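Local coordinates for alpha-galactosidase (Umbelopsis vinacea, PDB 3A5V), which hydrolyses terminal alpha-D-galactosyl residues from galactosides, as a tetrameric member of glycoside hydrolase family 27, at residues Asn287-Ala292 against Arg361-Gln366; Ile220-Val225 against Asp310-Ser315; Glu253-Tyr258 against His383-Leu388. All blocks are in the same frame, centred on the assembly; numbering follows the deposited sequence.

Contact 1. Residues Asn287-Ala292 against Arg361-Gln366; sequences NKEVIA and RDLWKQ
The capped start of helix 288-294 meets the end of strand 358-362 and the turn after it through N287, E289 and V290 on the helix side and R361, L363, W364 and Q366 on the other. N287, with CG anti to the backbone N (chi1 -178°), works in both directions. Its OD1 accepts from V290 N and weakly from E289 N as the N-cap, while its ND2 donates to L363 O at 3.0 Å. Q366 reaches N287 tip to tip, its NE2 giving OD1 a weak bond of 3.0 Å. A water accepts from both K288 N and Q366 NE2.

Two residues on, R361 grips E289 side-on in a salt bridge, with NE to OE1 and NH2 to OE2 both at 2.7 Å. Both bonds are nearly straight and the carboxylate lies almost coplanar with the guanidinium. The Q366 amide stacks on this carboxylate. V290 CG2 makes a CH-pi contact over the face of the W364 six-membered ring, 3.5 Å from its centroid, while W364 NE1 bonds to T259 OG1. A polyether, probably from crystallisation, lies close to E289. Such an Asn N-cap, shared by helix and facing turn, joins the barrel domain to the C-terminal beta sandwich.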
loop_
_atom_site.group_PDB
_atom_site.type_symbol
_atom_site.label_atom_id
_atom_site.label_comp_id
_atom_site.label_asym_id
_atom_site.label_seq_id
_atom_site.Cartn_x
_atom_site.Cartn_y
_atom_site.Cartn_z
ATOM N N ASN A 287 16.257 28.871 -25.903
ATOM C CA ASN A 287 15.601 30.122 -25.544
ATOM C C ASN A 287 16.098 30.543 -24.166
ATOM O O ASN A 287 15.729 29.938 -23.161
ATOM C CB ASN A 287 14.071 29.944 -25.575
ATOM C CG ASN A 287 13.312 31.237 -25.255
ATOM O OD1 ASN A 287 13.689 31.981 -24.349
ATOM N ND2 ASN A 287 12.228 31.494 -25.994
ATOM N N LYS A 288 16.940 31.574 -24.116
ATOM C CA LYS A 288 17.564 32.001 -22.854
ATOM C C LYS A 288 16.568 32.396 -21.778
ATOM O O LYS A 288 16.860 32.240 -20.605
ATOM C CB LYS A 288 18.547 33.177 -23.075
ATOM C CG LYS A 288 19.751 32.816 -23.964
ATOM C CD LYS A 288 20.605 34.069 -24.245
ATOM C CE LYS A 288 21.671 33.782 -25.283
ATOM N NZ LYS A 288 22.550 35.006 -25.406
ATOM N N GLU A 289 15.419 32.948 -22.177
ATOM C CA GLU A 289 14.423 33.423 -21.212
ATOM C C GLU A 289 13.731 32.241 -20.514
ATOM O O GLU A 289 13.419 32.320 -19.336
ATOM C CB GLU A 289 13.394 34.337 -21.896
ATOM C CG GLU A 289 14.037 35.582 -22.562
ATOM C CD GLU A 289 13.029 36.667 -22.921
ATOM O OE1 GLU A 289 11.946 36.737 -22.303
ATOM O OE2 GLU A 289 13.321 37.467 -23.835
ATOM N N VAL A 290 13.518 31.152 -21.249
ATOM C CA VAL A 290 12.953 29.924 -20.664
ATOM C C VAL A 290 13.986 29.239 -19.752
ATOM O O VAL A 290 13.665 28.840 -18.634
ATOM C CB VAL A 290 12.441 28.954 -21.747
ATOM C CG1 VAL A 290 11.737 27.734 -21.093
ATOM C CG2 VAL A 290 11.478 29.673 -22.705
ATOM N N ILE A 291 15.233 29.129 -20.221
ATOM C CA ILE A 291 16.319 28.598 -19.391
ATOM C C ILE A 291 16.450 29.399 -18.087
ATOM O O ILE A 291 16.615 28.819 -17.021
ATOM C CB ILE A 291 17.669 28.547 -20.169
ATOM C CG1 ILE A 291 17.570 27.543 -21.337
ATOM C CG2 ILE A 291 18.867 28.222 -19.216
ATOM C CD1 ILE A 291 18.674 27.703 -22.385
ATOM N N ALA A 292 16.335 30.727 -18.179
ATOM C CA ALA A 292 16.394 31.582 -16.987
ATOM C C ALA A 292 15.306 31.271 -15.950
ATOM O O ALA A 292 15.474 31.549 -14.762
ATOM C CB ALA A 292 16.337 33.064 -17.403
ATOM N N ARG A 361 4.891 39.239 -19.917
ATOM C CA ARG A 361 5.754 38.926 -21.063
ATOM C C ARG A 361 5.563 37.463 -21.472
ATOM O O ARG A 361 5.449 36.579 -20.614
ATOM C CB ARG A 361 7.213 39.167 -20.679
ATOM C CG ARG A 361 8.225 38.864 -21.776
ATOM C CD ARG A 361 9.635 39.251 -21.325
ATOM N NE ARG A 361 10.629 39.078 -22.394
ATOM C CZ ARG A 361 10.868 39.968 -23.359
ATOM N NH1 ARG A 361 10.159 41.099 -23.428
ATOM N NH2 ARG A 361 11.799 39.713 -24.279
ATOM N N ASP A 362 5.535 37.220 -22.778
ATOM C CA ASP A 362 5.471 35.862 -23.311
ATOM C C ASP A 362 6.914 35.431 -23.550
ATOM O O ASP A 362 7.605 36.005 -24.408
ATOM C CB ASP A 362 4.645 35.827 -24.602
ATOM C CG ASP A 362 4.439 34.412 -25.149
ATOM O OD1 ASP A 362 5.394 33.587 -25.131
ATOM O OD2 ASP A 362 3.312 34.126 -25.617
ATOM N N LEU A 363 7.362 34.428 -22.788
ATOM C CA LEU A 363 8.775 34.022 -22.789
ATOM C C LEU A 363 9.218 33.237 -24.022
ATOM O O LEU A 363 10.394 33.302 -24.423
ATOM C CB LEU A 363 9.120 33.246 -21.510
ATOM C CG LEU A 363 8.938 34.014 -20.194
ATOM C CD1 LEU A 363 9.592 33.220 -19.078
ATOM C CD2 LEU A 363 9.531 35.456 -20.256
ATOM N N TRP A 364 8.293 32.490 -24.618
ATOM C CA TRP A 364 8.581 31.787 -25.880
ATOM C C TRP A 364 8.704 32.758 -27.046
ATOM O O TRP A 364 9.637 32.652 -27.849
ATOM C CB TRP A 364 7.517 30.720 -26.189
ATOM C CG TRP A 364 7.720 29.485 -25.330
ATOM C CD1 TRP A 364 6.860 28.989 -24.382
ATOM C CD2 TRP A 364 8.873 28.628 -25.318
ATOM N NE1 TRP A 364 7.397 27.872 -23.793
ATOM C CE2 TRP A 364 8.630 27.619 -24.347
ATOM C CE3 TRP A 364 10.075 28.596 -26.053
ATOM C CZ2 TRP A 364 9.551 26.594 -24.071
ATOM C CZ3 TRP A 364 11.005 27.571 -25.775
ATOM C CH2 TRP A 364 10.733 26.584 -24.791
ATOM N N LYS A 365 7.753 33.687 -27.130
ATOM C CA LYS A 365 7.737 34.707 -28.190
ATOM C C LYS A 365 8.779 35.783 -27.920
ATOM O O LYS A 365 9.215 36.489 -28.849
ATOM C CB LYS A 365 6.327 35.300 -28.346
ATOM C CG LYS A 365 5.325 34.282 -28.890
ATOM C CD LYS A 365 3.842 34.719 -28.820
ATOM C CE LYS A 365 2.926 33.491 -28.576
ATOM N NZ LYS A 365 2.863 32.533 -29.718
ATOM N N GLN A 366 9.208 35.866 -26.659
ATOM C CA GLN A 366 10.133 36.898 -26.177
ATOM C C GLN A 366 9.602 38.303 -26.514
ATOM O O GLN A 366 10.278 39.123 -27.153
ATOM C CB GLN A 366 11.550 36.668 -26.713
ATOM C CG GLN A 366 12.158 35.309 -26.320
ATOM C CD GLN A 366 13.618 35.188 -26.717
ATOM O OE1 GLN A 366 14.055 35.795 -27.694
ATOM N NE2 GLN A 366 14.382 34.415 -25.954
HETATM O O HOH W 1 17.212 33.509 -26.408
#

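Contact 2. Residues Ile220-Val225 against Asp310-Ser315; sequences IINKAV and DQQLFS
F314 and Q312, alternate residues on the same side of strand 311-318, face I221, N222 and V225 of helix 217-227, and this short side-chain meeting shows how a helix can rest on a sheet without its backbone coming near. The segment axes stay 12.5 Å apart at closest, their directions 43° from one another, and side chains from both sides span the gap.

F314 has the largest share of the buried surface. The far end of its ring meets two aliphatic branches. V225 CG1 comes in at the ring edge, near its plane, and touches CE2 at 3.7 Å. I221 sends CG2 obliquely against F314 CZ, 4.0 Å away. The contact is thus with the tip of the ring, at CE2 and CZ.

Q312 extends beyond CG toward the same helix, and its side chain crosses that of N222 at about a right angle, though the two amide planes are only 29° apart. The pair is loose, with Q312 NE2 and N222 OD1 separated by 3.8 Å. What ties the two amides together is R304 of strand 303-308, whose NH1 bonds to both N222 OD1 and Q312 OE1. One arginine nitrogen therefore serves an amide oxygen on each side of the contact; Q312 is buried and N222 only partly so.

Around this patch, I260 of helix 251-263 touches both I221 and F314, while I326 and L328 of strand 322-329 pack on F314. V225 also packs on P199 of a second subunit, so at this residue the contact reaches a subunit interface of the tetramer.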
loop_
_atom_site.group_PDB
_atom_site.type_symbol
_atom_site.label_atom_id
_atom_site.label_comp_id
_atom_site.label_asym_id
_atom_site.label_seq_id
_atom_site.Cartn_x
_atom_site.Cartn_y
_atom_site.Cartn_z
ATOM N N ILE A 220 4.030 11.766 -16.527
ATOM C CA ILE A 220 5.062 12.285 -15.640
ATOM C C ILE A 220 4.653 13.606 -14.981
ATOM O O ILE A 220 4.882 13.779 -13.787
ATOM C CB ILE A 220 6.436 12.393 -16.365
ATOM C CG1 ILE A 220 6.984 10.980 -16.590
ATOM C CG2 ILE A 220 7.452 13.229 -15.547
ATOM C CD1 ILE A 220 8.072 10.936 -17.648
ATOM N N ILE A 221 4.029 14.514 -15.740
ATOM C CA ILE A 221 3.577 15.785 -15.149
ATOM C C ILE A 221 2.630 15.540 -13.952
ATOM O O ILE A 221 2.749 16.200 -12.921
ATOM C CB ILE A 221 2.890 16.721 -16.185
ATOM C CG1 ILE A 221 3.920 17.194 -17.229
ATOM C CG2 ILE A 221 2.226 17.932 -15.463
ATOM C CD1 ILE A 221 3.329 17.876 -18.432
ATOM N N ASN A 222 1.690 14.597 -14.099
ATOM C CA ASN A 222 0.717 14.346 -13.032
ATOM C C ASN A 222 1.365 13.770 -11.773
ATOM O O ASN A 222 0.873 13.967 -10.658
ATOM C CB ASN A 222 -0.460 13.492 -13.552
ATOM C CG ASN A 222 -1.319 14.246 -14.581
ATOM O OD1 ASN A 222 -1.515 15.463 -14.475
ATOM N ND2 ASN A 222 -1.825 13.524 -15.594
ATOM N N LYS A 223 2.498 13.097 -11.938
ATOM C CA LYS A 223 3.309 12.640 -10.785
ATOM C C LYS A 223 4.135 13.758 -10.163
ATOM O O LYS A 223 4.214 13.886 -8.936
ATOM C CB LYS A 223 4.243 11.483 -11.198
ATOM C CG LYS A 223 3.474 10.208 -11.563
ATOM C CD LYS A 223 4.337 9.206 -12.348
ATOM C CE LYS A 223 3.544 7.905 -12.541
ATOM N NZ LYS A 223 4.160 6.995 -13.582
ATOM N N ALA A 224 4.759 14.568 -11.013
ATOM C CA ALA A 224 5.653 15.624 -10.546
ATOM C C ALA A 224 4.968 16.665 -9.660
ATOM O O ALA A 224 5.603 17.206 -8.750
ATOM C CB ALA A 224 6.308 16.322 -11.740
ATOM N N VAL A 225 3.700 16.970 -9.952
ATOM C CA VAL A 225 3.017 18.079 -9.244
ATOM C C VAL A 225 2.838 17.785 -7.745
ATOM O O VAL A 225 2.725 18.730 -6.937
ATOM C CB VAL A 225 1.655 18.489 -9.894
ATOM C CG1 VAL A 225 1.866 18.984 -11.352
ATOM C CG2 VAL A 225 0.628 17.337 -9.815
ATOM N N ASP A 310 -9.404 19.227 -19.159
ATOM C CA ASP A 310 -8.071 19.007 -19.725
ATOM C C ASP A 310 -7.136 20.225 -19.592
ATOM O O ASP A 310 -6.014 20.223 -20.117
ATOM C CB ASP A 310 -8.215 18.718 -21.225
ATOM C CG ASP A 310 -8.673 17.307 -21.514
ATOM O OD1 ASP A 310 -8.329 16.392 -20.735
ATOM O OD2 ASP A 310 -9.369 17.119 -22.538
ATOM N N GLN A 311 -7.601 21.265 -18.911
ATOM C CA GLN A 311 -6.788 22.475 -18.720
ATOM C C GLN A 311 -6.128 22.508 -17.349
ATOM O O GLN A 311 -6.716 22.037 -16.354
ATOM C CB GLN A 311 -7.655 23.711 -18.907
ATOM C CG GLN A 311 -8.209 23.823 -20.328
ATOM C CD GLN A 311 -8.992 25.096 -20.538
ATOM O OE1 GLN A 311 -8.962 26.002 -19.699
ATOM N NE2 GLN A 311 -9.707 25.176 -21.657
ATOM N N GLN A 312 -4.902 23.045 -17.299
ATOM C CA GLN A 312 -4.143 23.177 -16.045
ATOM C C GLN A 312 -3.497 24.559 -15.962
ATOM O O GLN A 312 -3.097 25.119 -16.990
ATOM C CB GLN A 312 -3.070 22.084 -15.930
ATOM C CG GLN A 312 -3.635 20.670 -16.202
ATOM C CD GLN A 312 -2.638 19.554 -15.947
ATOM O OE1 GLN A 312 -1.570 19.759 -15.356
ATOM N NE2 GLN A 312 -2.999 18.352 -16.379
ATOM N N LEU A 313 -3.429 25.101 -14.747
ATOM C CA LEU A 313 -2.745 26.377 -14.483
ATOM C C LEU A 313 -1.572 26.126 -13.527
ATOM O O LEU A 313 -1.752 25.477 -12.489
ATOM C CB LEU A 313 -3.707 27.388 -13.826
ATOM C CG LEU A 313 -3.090 28.715 -13.336
ATOM C CD1 LEU A 313 -2.561 29.517 -14.522
ATOM C CD2 LEU A 313 -4.078 29.549 -12.505
ATOM N N PHE A 314 -0.395 26.646 -13.878
ATOM C CA PHE A 314 0.767 26.624 -12.987
ATOM C C PHE A 314 1.188 28.056 -12.657
ATOM O O PHE A 314 1.074 28.966 -13.501
ATOM C CB PHE A 314 1.961 25.903 -13.633
ATOM C CG PHE A 314 1.744 24.421 -13.861
ATOM C CD1 PHE A 314 0.959 23.964 -14.928
ATOM C CD2 PHE A 314 2.359 23.485 -13.026
ATOM C CE1 PHE A 314 0.770 22.581 -15.143
ATOM C CE2 PHE A 314 2.184 22.114 -13.230
ATOM C CZ PHE A 314 1.385 21.661 -14.296
ATOM N N SER A 315 1.691 28.237 -11.443
ATOM C CA SER A 315 2.136 29.549 -10.976
ATOM C C SER A 315 3.268 29.370 -9.978
ATOM O O SER A 315 3.157 28.552 -9.053
ATOM C CB SER A 315 0.966 30.280 -10.303
ATOM O OG SER A 315 1.389 31.506 -9.749
#

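Contact 3. Residues Glu253-Tyr258 against His383-Leu388; sequences EYRVHY and HGVRLL
The side chains of E253 and H383 run alongside each other in the same direction, and a single polar bond joins them. H383 ND1 donates to E253 OE2 at 2.7 Å with an N-H...O angle of 164°. The bond uses the anti lone pair of OE2, the one turned away from the other oxygen, and the acceptor sits in the plane of the imidazole. Carboxylate and ring are nearly coplanar, 7° apart, and E253 CG fills in at the ring edge, 3.6 Å from H383 CB.

Beside this pair runs an apolar contact. V385 turns both methyls to the helix: CG1 meets V256 CG2 at 3.7 Å and V256 CG1 at 3.8 Å, while CG2 reaches R255 CG at 4.0 Å. The fit of V256 CG2 against H383 and G384 is modelled too tightly to be trusted in detail.

The strand side begins with a G1 beta bulge, in which H383 and G384 both face N329 of strand 322-329. H383 takes up a left-handed backbone conformation (phi 53°) there, and its side chain points toward helix 251-263. In this way the barrel domain of the family 27 fold is joined by one of its helices to the opening of strand 384-390 in the C-terminal sandwich.

Further out, H383 NE2 bonds to D332 OD1, and the ring stacks on F194, which also touches E253 and V256. With a carboxylate near each nitrogen, the imidazole may be biased toward the doubly protonated form. L328 packs on V256 and I326 on V385, both from strand 322-329. R255, its chain bent at chi3, forms a salt bridge through NE to E252 and makes a cation-pi contact with W364.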
loop_
_atom_site.group_PDB
_atom_site.type_symbol
_atom_site.label_atom_id
_atom_site.label_comp_id
_atom_site.label_asym_id
_atom_site.label_seq_id
_atom_site.Cartn_x
_atom_site.Cartn_y
_atom_site.Cartn_z
ATOM N N GLU A 253 3.799 20.034 -28.577
ATOM C CA GLU A 253 4.007 19.004 -27.543
ATOM C C GLU A 253 5.398 19.095 -26.898
ATOM O O GLU A 253 5.501 19.028 -25.686
ATOM C CB GLU A 253 3.771 17.608 -28.112
ATOM C CG GLU A 253 2.296 17.331 -28.362
ATOM C CD GLU A 253 2.035 16.065 -29.180
ATOM O OE1 GLU A 253 2.943 15.556 -29.881
ATOM O OE2 GLU A 253 0.892 15.591 -29.115
ATOM N N TYR A 254 6.460 19.235 -27.707
ATOM C CA TYR A 254 7.814 19.465 -27.169
ATOM C C TYR A 254 7.908 20.760 -26.375
ATOM O O TYR A 254 8.630 20.825 -25.365
ATOM C CB TYR A 254 8.885 19.481 -28.272
ATOM C CG TYR A 254 9.207 18.102 -28.808
ATOM C CD1 TYR A 254 9.324 17.000 -27.940
ATOM C CD2 TYR A 254 9.389 17.893 -30.186
ATOM C CE1 TYR A 254 9.609 15.716 -28.433
ATOM C CE2 TYR A 254 9.679 16.608 -30.696
ATOM C CZ TYR A 254 9.785 15.534 -29.814
ATOM O OH TYR A 254 10.053 14.273 -30.323
ATOM N N ARG A 255 7.207 21.800 -26.835
ATOM C CA ARG A 255 7.224 23.052 -26.091
ATOM C C ARG A 255 6.623 22.851 -24.695
ATOM O O ARG A 255 7.129 23.384 -23.703
ATOM C CB ARG A 255 6.485 24.165 -26.852
ATOM C CG ARG A 255 6.680 25.547 -26.215
ATOM C CD ARG A 255 5.701 26.570 -26.790
ATOM N NE ARG A 255 5.722 26.620 -28.254
ATOM C CZ ARG A 255 6.679 27.189 -28.985
ATOM N NH1 ARG A 255 7.746 27.748 -28.401
ATOM N NH2 ARG A 255 6.572 27.191 -30.316
ATOM N N VAL A 256 5.540 22.075 -24.620
ATOM C CA VAL A 256 4.911 21.785 -23.334
ATOM C C VAL A 256 5.857 21.026 -22.410
ATOM O O VAL A 256 6.055 21.389 -21.252
ATOM C CB VAL A 256 3.581 20.995 -23.530
ATOM C CG1 VAL A 256 2.949 20.601 -22.150
ATOM C CG2 VAL A 256 2.645 21.832 -24.288
ATOM N N HIS A 257 6.430 19.967 -22.956
ATOM C CA HIS A 257 7.396 19.103 -22.295
ATOM C C HIS A 257 8.551 19.944 -21.729
ATOM O O HIS A 257 8.794 19.934 -20.516
ATOM C CB HIS A 257 7.815 18.060 -23.355
ATOM C CG HIS A 257 8.995 17.198 -23.005
ATOM N ND1 HIS A 257 9.181 16.624 -21.766
ATOM C CD2 HIS A 257 10.000 16.735 -23.791
ATOM C CE1 HIS A 257 10.272 15.876 -21.792
ATOM N NE2 HIS A 257 10.782 15.920 -23.013
ATOM N N TYR A 258 9.190 20.741 -22.584
ATOM C CA TYR A 258 10.318 21.568 -22.136
ATOM C C TYR A 258 9.897 22.600 -21.071
ATOM O O TYR A 258 10.588 22.798 -20.066
ATOM C CB TYR A 258 10.970 22.265 -23.347
ATOM C CG TYR A 258 12.305 22.903 -23.030
ATOM C CD1 TYR A 258 12.363 24.184 -22.476
ATOM C CD2 TYR A 258 13.501 22.221 -23.262
ATOM C CE1 TYR A 258 13.570 24.784 -22.151
ATOM C CE2 TYR A 258 14.741 22.822 -22.951
ATOM C CZ TYR A 258 14.754 24.108 -22.392
ATOM O OH TYR A 258 15.949 24.738 -22.085
ATOM N N HIS A 383 -2.515 20.373 -26.832
ATOM C CA HIS A 383 -1.338 19.815 -26.149
ATOM C C HIS A 383 -0.271 20.883 -25.912
ATOM O O HIS A 383 0.932 20.588 -25.952
ATOM C CB HIS A 383 -0.739 18.650 -26.959
ATOM C CG HIS A 383 -1.701 17.526 -27.213
ATOM N ND1 HIS A 383 -1.375 16.427 -27.984
ATOM C CD2 HIS A 383 -2.972 17.322 -26.782
ATOM C CE1 HIS A 383 -2.404 15.596 -28.018
ATOM N NE2 HIS A 383 -3.388 16.117 -27.300
ATOM N N GLY A 384 -0.730 22.112 -25.675
ATOM C CA GLY A 384 0.113 23.300 -25.752
ATOM C C GLY A 384 0.189 24.079 -24.459
ATOM O O GLY A 384 -0.574 23.814 -23.507
ATOM N N VAL A 385 1.139 25.019 -24.425
ATOM C CA VAL A 385 1.339 25.932 -23.292
ATOM C C VAL A 385 1.442 27.376 -23.755
ATOM O O VAL A 385 1.809 27.640 -24.902
ATOM C CB VAL A 385 2.637 25.600 -22.455
ATOM C CG1 VAL A 385 2.446 24.305 -21.605
ATOM C CG2 VAL A 385 3.906 25.539 -23.365
ATOM N N ARG A 386 1.099 28.301 -22.861
ATOM C CA ARG A 386 1.619 29.666 -22.938
ATOM C C ARG A 386 2.413 29.880 -21.651
ATOM O O ARG A 386 1.913 29.597 -20.558
ATOM C CB ARG A 386 0.507 30.724 -23.086
ATOM C CG ARG A 386 -0.310 30.611 -24.398
ATOM C CD ARG A 386 0.532 30.909 -25.657
ATOM N NE ARG A 386 0.950 32.314 -25.741
ATOM C CZ ARG A 386 0.180 33.309 -26.191
ATOM N NH1 ARG A 386 -1.068 33.068 -26.603
ATOM N NH2 ARG A 386 0.662 34.550 -26.227
ATOM N N LEU A 387 3.645 30.356 -21.806
ATOM C CA LEU A 387 4.582 30.536 -20.706
ATOM C C LEU A 387 4.769 32.033 -20.494
ATOM O O LEU A 387 5.288 32.734 -21.388
ATOM C CB LEU A 387 5.937 29.876 -21.038
ATOM C CG LEU A 387 7.090 30.175 -20.064
ATOM C CD1 LEU A 387 6.752 29.726 -18.643
ATOM C CD2 LEU A 387 8.404 29.547 -20.527
ATOM N N LEU A 388 4.360 32.512 -19.320
ATOM C CA LEU A 388 4.280 33.943 -19.054
ATOM C C LEU A 388 5.149 34.326 -17.884
ATOM O O LEU A 388 5.293 33.547 -16.917
ATOM C CB LEU A 388 2.829 34.365 -18.727
ATOM C CG LEU A 388 1.734 33.871 -19.685
ATOM C CD1 LEU A 388 0.342 34.212 -19.124
ATOM C CD2 LEU A 388 1.934 34.443 -21.104
#

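In the fold
From the N terminus, the chain first lays down the three helical segments, 220-225, 253-258 and 287-292, and only afterwards supplies their partners, 310-315, 361-366 and 383-388. Contact 2 opens first and closes first, so it crosses both others. Contact 1 closes next and is nested within the long loop that contact 3 completes. All three fasten helices of the barrel domain to one antiparallel sheet of the C-terminal sandwich. Contacts 1 and 3 touch directly: their strands are neighbours, and D362 OD2 forms a salt bridge with R386 NH2. Contact 2 stands apart, its nearest atoms about 5 Å from contact 3 and about 11 Å from contact 1.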